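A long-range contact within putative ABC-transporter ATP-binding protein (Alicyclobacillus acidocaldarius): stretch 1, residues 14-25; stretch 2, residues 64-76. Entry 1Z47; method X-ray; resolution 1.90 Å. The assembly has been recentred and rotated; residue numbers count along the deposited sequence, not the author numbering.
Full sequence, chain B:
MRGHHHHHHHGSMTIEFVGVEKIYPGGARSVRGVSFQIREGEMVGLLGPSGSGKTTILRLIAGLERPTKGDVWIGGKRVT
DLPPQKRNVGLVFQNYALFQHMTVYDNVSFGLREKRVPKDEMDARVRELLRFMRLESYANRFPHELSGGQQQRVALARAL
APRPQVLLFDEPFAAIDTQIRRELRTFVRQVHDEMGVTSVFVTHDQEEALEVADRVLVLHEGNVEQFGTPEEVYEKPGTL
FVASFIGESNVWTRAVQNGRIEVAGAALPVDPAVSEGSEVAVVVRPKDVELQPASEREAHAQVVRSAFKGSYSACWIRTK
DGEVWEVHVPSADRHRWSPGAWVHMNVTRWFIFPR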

# COMPACT_ATOMS: atom_id res chain seq x y z
N THR B 14 3.91 24.64 15.96
CA THR B 14 4.23 25.83 15.12
C THR B 14 3.02 26.16 14.25
O THR B 14 3.02 27.17 13.56
N ILE B 15 1.99 25.31 14.27
CA ILE B 15 0.81 25.56 13.45
C ILE B 15 -0.49 25.44 14.23
O ILE B 15 -0.64 24.57 15.09
N GLU B 16 -1.44 26.33 13.94
CA GLU B 16 -2.72 26.27 14.64
C GLU B 16 -3.88 26.76 13.81
O GLU B 16 -3.80 27.77 13.11
N PHE B 17 -4.97 26.00 13.86
CA PHE B 17 -6.17 26.40 13.15
C PHE B 17 -7.16 26.84 14.23
O PHE B 17 -7.32 26.16 15.24
N VAL B 18 -7.82 27.96 14.01
CA VAL B 18 -8.80 28.48 14.96
C VAL B 18 -10.15 28.58 14.26
O VAL B 18 -10.37 29.49 13.45
N GLY B 19 -11.03 27.63 14.56
CA GLY B 19 -12.35 27.62 13.96
C GLY B 19 -12.32 27.88 12.47
O GLY B 19 -13.08 28.69 11.95
N VAL B 20 -11.42 27.18 11.78
CA VAL B 20 -11.26 27.35 10.35
C VAL B 20 -12.38 26.65 9.61
O VAL B 20 -12.71 25.49 9.87
N GLU B 21 -12.97 27.38 8.67
CA GLU B 21 -14.08 26.89 7.88
C GLU B 21 -13.89 27.30 6.43
O GLU B 21 -13.59 28.45 6.14
N LYS B 22 -14.08 26.34 5.53
CA LYS B 22 -13.96 26.54 4.09
C LYS B 22 -14.85 25.45 3.52
O LYS B 22 -14.46 24.29 3.43
N ILE B 23 -16.05 25.83 3.12
CA ILE B 23 -17.05 24.89 2.62
C ILE B 23 -17.23 24.92 1.11
O ILE B 23 -17.30 25.99 0.50
N TYR B 24 -17.29 23.75 0.50
CA TYR B 24 -17.49 23.65 -0.94
C TYR B 24 -18.90 23.12 -1.15
O TYR B 24 -19.25 22.05 -0.63
N PRO B 25 -19.73 23.84 -1.91
CA PRO B 25 -21.11 23.42 -2.17
C PRO B 25 -21.27 21.99 -2.66
O PRO B 25 -22.36 21.43 -2.59
N LEU B 64 -2.53 28.62 -0.13
CA LEU B 64 -3.07 28.40 -1.47
C LEU B 64 -4.58 28.56 -1.43
O LEU B 64 -5.22 28.78 -2.45
N GLU B 65 -5.14 28.45 -0.23
CA GLU B 65 -6.57 28.60 0.00
C GLU B 65 -6.72 29.49 1.22
O GLU B 65 -5.84 29.54 2.07
N ARG B 66 -7.85 30.20 1.31
CA ARG B 66 -8.09 31.07 2.45
C ARG B 66 -9.40 30.68 3.13
O ARG B 66 -10.40 30.42 2.46
N PRO B 67 -9.40 30.65 4.47
CA PRO B 67 -10.60 30.29 5.24
C PRO B 67 -11.76 31.28 5.15
O PRO B 67 -11.55 32.49 5.11
N THR B 68 -12.98 30.76 5.09
CA THR B 68 -14.19 31.58 5.01
C THR B 68 -14.48 32.14 6.40
O THR B 68 -15.19 33.13 6.55
N LYS B 69 -13.94 31.46 7.41
CA LYS B 69 -14.08 31.84 8.82
C LYS B 69 -12.95 31.15 9.57
O LYS B 69 -12.43 30.12 9.12
N GLY B 70 -12.57 31.70 10.71
CA GLY B 70 -11.50 31.10 11.48
C GLY B 70 -10.16 31.62 11.01
O GLY B 70 -10.07 32.31 10.00
N ASP B 71 -9.10 31.29 11.73
CA ASP B 71 -7.78 31.77 11.35
C ASP B 71 -6.70 30.69 11.44
O ASP B 71 -6.86 29.70 12.15
N VAL B 72 -5.60 30.92 10.73
CA VAL B 72 -4.47 30.00 10.73
C VAL B 72 -3.23 30.69 11.29
O VAL B 72 -2.85 31.76 10.84
N TRP B 73 -2.61 30.04 12.26
CA TRP B 73 -1.42 30.58 12.89
C TRP B 73 -0.21 29.70 12.65
O TRP B 73 -0.32 28.47 12.61
N ILE B 74 0.94 30.34 12.52
CA ILE B 74 2.21 29.65 12.32
C ILE B 74 3.28 30.38 13.12
O ILE B 74 3.55 31.55 12.88
N GLY B 75 3.88 29.67 14.07
CA GLY B 75 4.91 30.27 14.91
C GLY B 75 4.32 31.39 15.75
O GLY B 75 4.99 32.40 16.01
N GLY B 76 3.08 31.21 16.18
CA GLY B 76 2.40 32.21 16.99
C GLY B 76 2.12 33.46 16.17
O GLY B 76 1.80 34.51 16.72

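An antiparallel ladder need not keep a single register, and here the break falls at a pair of glycines. Strand 15-17 and strand 71-74 run at 169° to one another, with Glu-16 opposite Trp-73 and Val-18 opposite Asp-71; beyond a beta bulge the register has slipped by one residue, so that Glu-21 pairs with Lys-69. Gly-70 makes the close passage possible. A CB built on it would point toward the other stretch and lie 1.9 Å from Gly-19 O and 2.4 Å from Val-20 N, and its backbone angles by themselves call for glycine. Gly-19, with positive phi, turns the corner facing it.

Along each extended strand, successive side chains turn to alternate faces, and the register sets which of them become neighbours across the ladder. One face is buried and hydrocarbon. Ile-15 and Ile-74, both in m,t rotamers, meet loosely, Ile-15 CG2 to Ile-74 CG1 at 4.4 Å, while the ring of Phe-17 (chi1 m, -90°) brings CE2 to 3.7 Å from CG2 of Val-72, a p rotamer. Past the bulge Val-20 (t) continues the apolar packing, its CG1 lying 3.7 Å from CB of Pro-67, whose ring is C-gamma endo.

The face carrying Glu-16, Val-18, Asp-71 and Trp-73 is more open to solvent. Trp-73 (chi1 m) has its CB 4.1 Å from Glu-16 CB, and its CD1 lies 4.2 Å from CG2 of Val-18 (t). Asp-71 (m) makes no close side-chain contact across the ladder; its OD2 is hydrogen-bonded elsewhere in the structure. Farther along this face, Glu-21 and Lys-69 extend beside each other. Glu-21 is t,t with chi3 at -61°, and Lys-69 is m followed by three t torsions. The resulting salt bridge, Glu-21 OE2 to Lys-69 NZ at 3.2 Å, contains only a weak hydrogen bond, yet the carboxylate also reaches the lysine's aliphatic stem: Glu-21 OE2 is 3.2 Å from Lys-69 CD.

The last polar cluster joins residues beyond the regular pairing. Glu-65 (m,m) points toward stretch 1, and Lys-22, its chi1 off-well at -135°, chi2 m and the two outer torsions t, stretches out to meet it. Lys-22 NZ stands 3.3 Å from Glu-65 OE2, a salt bridge with a weak hydrogen bond, and donates a second weak bond to Tyr-24 OH, also at 3.3 Å. On the way, Lys-22 CE passes 3.4 Å from Arg-66 O. Tyr-24 (chi1 m) brings its hydroxyl end close to the same acid, with Tyr-24 OH 3.5 Å from Glu-65 OE1.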

# COMPACT_ATOMS: atom_id res chain seq x y z
CB THR B 14 5.43 25.55 14.18
OG1 THR B 14 6.18 24.43 14.67
CG2 THR B 14 6.35 26.77 14.09
CB ILE B 15 0.72 24.56 12.26
CG1 ILE B 15 2.06 24.46 11.53
CG2 ILE B 15 -0.35 25.03 11.28
CD1 ILE B 15 2.05 23.52 10.32
CB GLU B 16 -2.66 27.04 15.97
CG GLU B 16 -3.99 26.97 16.76
CD GLU B 16 -3.88 27.52 18.19
OE1 GLU B 16 -4.91 27.49 18.91
OE2 GLU B 16 -2.79 27.97 18.60
CB PHE B 17 -6.76 25.23 12.34
CG PHE B 17 -6.22 25.13 10.93
CD1 PHE B 17 -7.03 24.66 9.90
CD2 PHE B 17 -4.91 25.49 10.64
CE1 PHE B 17 -6.54 24.55 8.59
CE2 PHE B 17 -4.41 25.39 9.34
CZ PHE B 17 -5.23 24.92 8.31
CB VAL B 18 -8.40 29.88 15.49
CG1 VAL B 18 -9.47 30.41 16.46
CG2 VAL B 18 -7.05 29.79 16.18
CB VAL B 20 -9.91 26.80 9.87
CG1 VAL B 20 -9.80 26.93 8.37
CG2 VAL B 20 -8.77 27.56 10.58
CB GLU B 21 -15.37 27.47 8.45
CG GLU B 21 -16.62 27.13 7.68
CD GLU B 21 -17.84 27.85 8.25
OE1 GLU B 21 -18.17 27.61 9.44
OE2 GLU B 21 -18.45 28.66 7.51
CB LYS B 22 -12.51 26.31 3.66
CG LYS B 22 -11.96 27.34 2.71
CD LYS B 22 -12.53 27.21 1.31
CE LYS B 22 -11.66 28.02 0.36
NZ LYS B 22 -12.14 28.01 -1.04
CB ILE B 23 -18.40 25.19 3.32
CG1 ILE B 23 -18.21 25.04 4.83
CG2 ILE B 23 -19.49 24.26 2.81
CD1 ILE B 23 -19.27 25.73 5.64
CB TYR B 24 -16.46 22.72 -1.58
CG TYR B 24 -15.04 23.27 -1.57
CD1 TYR B 24 -14.25 23.19 -0.43
CD2 TYR B 24 -14.51 23.88 -2.70
CE1 TYR B 24 -12.95 23.72 -0.41
CE2 TYR B 24 -13.22 24.42 -2.70
CZ TYR B 24 -12.45 24.34 -1.55
OH TYR B 24 -11.19 24.90 -1.54
CB PRO B 25 -21.58 24.44 -3.20
CG PRO B 25 -20.32 24.68 -4.00
CD PRO B 25 -19.33 24.89 -2.88
CB LEU B 64 -2.70 27.01 -1.97
CG LEU B 64 -1.22 26.89 -2.35
CD1 LEU B 64 -0.81 25.43 -2.47
CD2 LEU B 64 -0.98 27.65 -3.67
CB GLU B 65 -7.22 27.25 0.30
CG GLU B 65 -7.21 26.27 -0.86
CD GLU B 65 -8.19 26.65 -1.95
OE1 GLU B 65 -8.21 25.96 -2.99
OE2 GLU B 65 -8.95 27.63 -1.76
CB ARG B 66 -8.17 32.52 1.98
CG ARG B 66 -7.62 33.51 2.99
CD ARG B 66 -6.23 33.98 2.59
NE ARG B 66 -6.25 34.84 1.40
CZ ARG B 66 -5.18 35.43 0.89
NH1 ARG B 66 -3.99 35.27 1.47
NH2 ARG B 66 -5.28 36.19 -0.19
CB PRO B 67 -10.07 30.15 6.67
CG PRO B 67 -8.95 31.15 6.71
CD PRO B 67 -8.27 30.96 5.37
CB THR B 68 -15.42 30.75 4.55
OG1 THR B 68 -15.15 30.11 3.30
CG2 THR B 68 -16.63 31.66 4.38
CB LYS B 69 -15.42 31.37 9.38
CG LYS B 69 -16.64 32.07 8.80
CD LYS B 69 -17.93 31.36 9.17
CE LYS B 69 -19.09 31.87 8.32
NZ LYS B 69 -20.34 31.06 8.50
CB ASP B 71 -7.37 32.97 12.22
CG ASP B 71 -8.24 34.20 11.98
OD1 ASP B 71 -9.24 34.37 12.71
OD2 ASP B 71 -7.93 34.98 11.05
CB VAL B 72 -4.16 29.47 9.31
CG1 VAL B 72 -4.10 30.63 8.32
CG2 VAL B 72 -2.84 28.70 9.33
CB TRP B 73 -1.66 30.70 14.39
CG TRP B 73 -2.64 31.75 14.74
CD1 TRP B 73 -3.93 31.85 14.32
CD2 TRP B 73 -2.39 32.88 15.58
NE1 TRP B 73 -4.51 32.99 14.84
CE2 TRP B 73 -3.59 33.64 15.61
CE3 TRP B 73 -1.28 33.33 16.30
CZ2 TRP B 73 -3.69 34.82 16.34
CZ3 TRP B 73 -1.38 34.51 17.02
CH2 TRP B 73 -2.59 35.24 17.04
CB ILE B 74 2.61 29.63 10.82
CG1 ILE B 74 1.61 28.79 10.01
CG2 ILE B 74 4.00 29.02 10.67
CD1 ILE B 74 1.88 28.73 8.51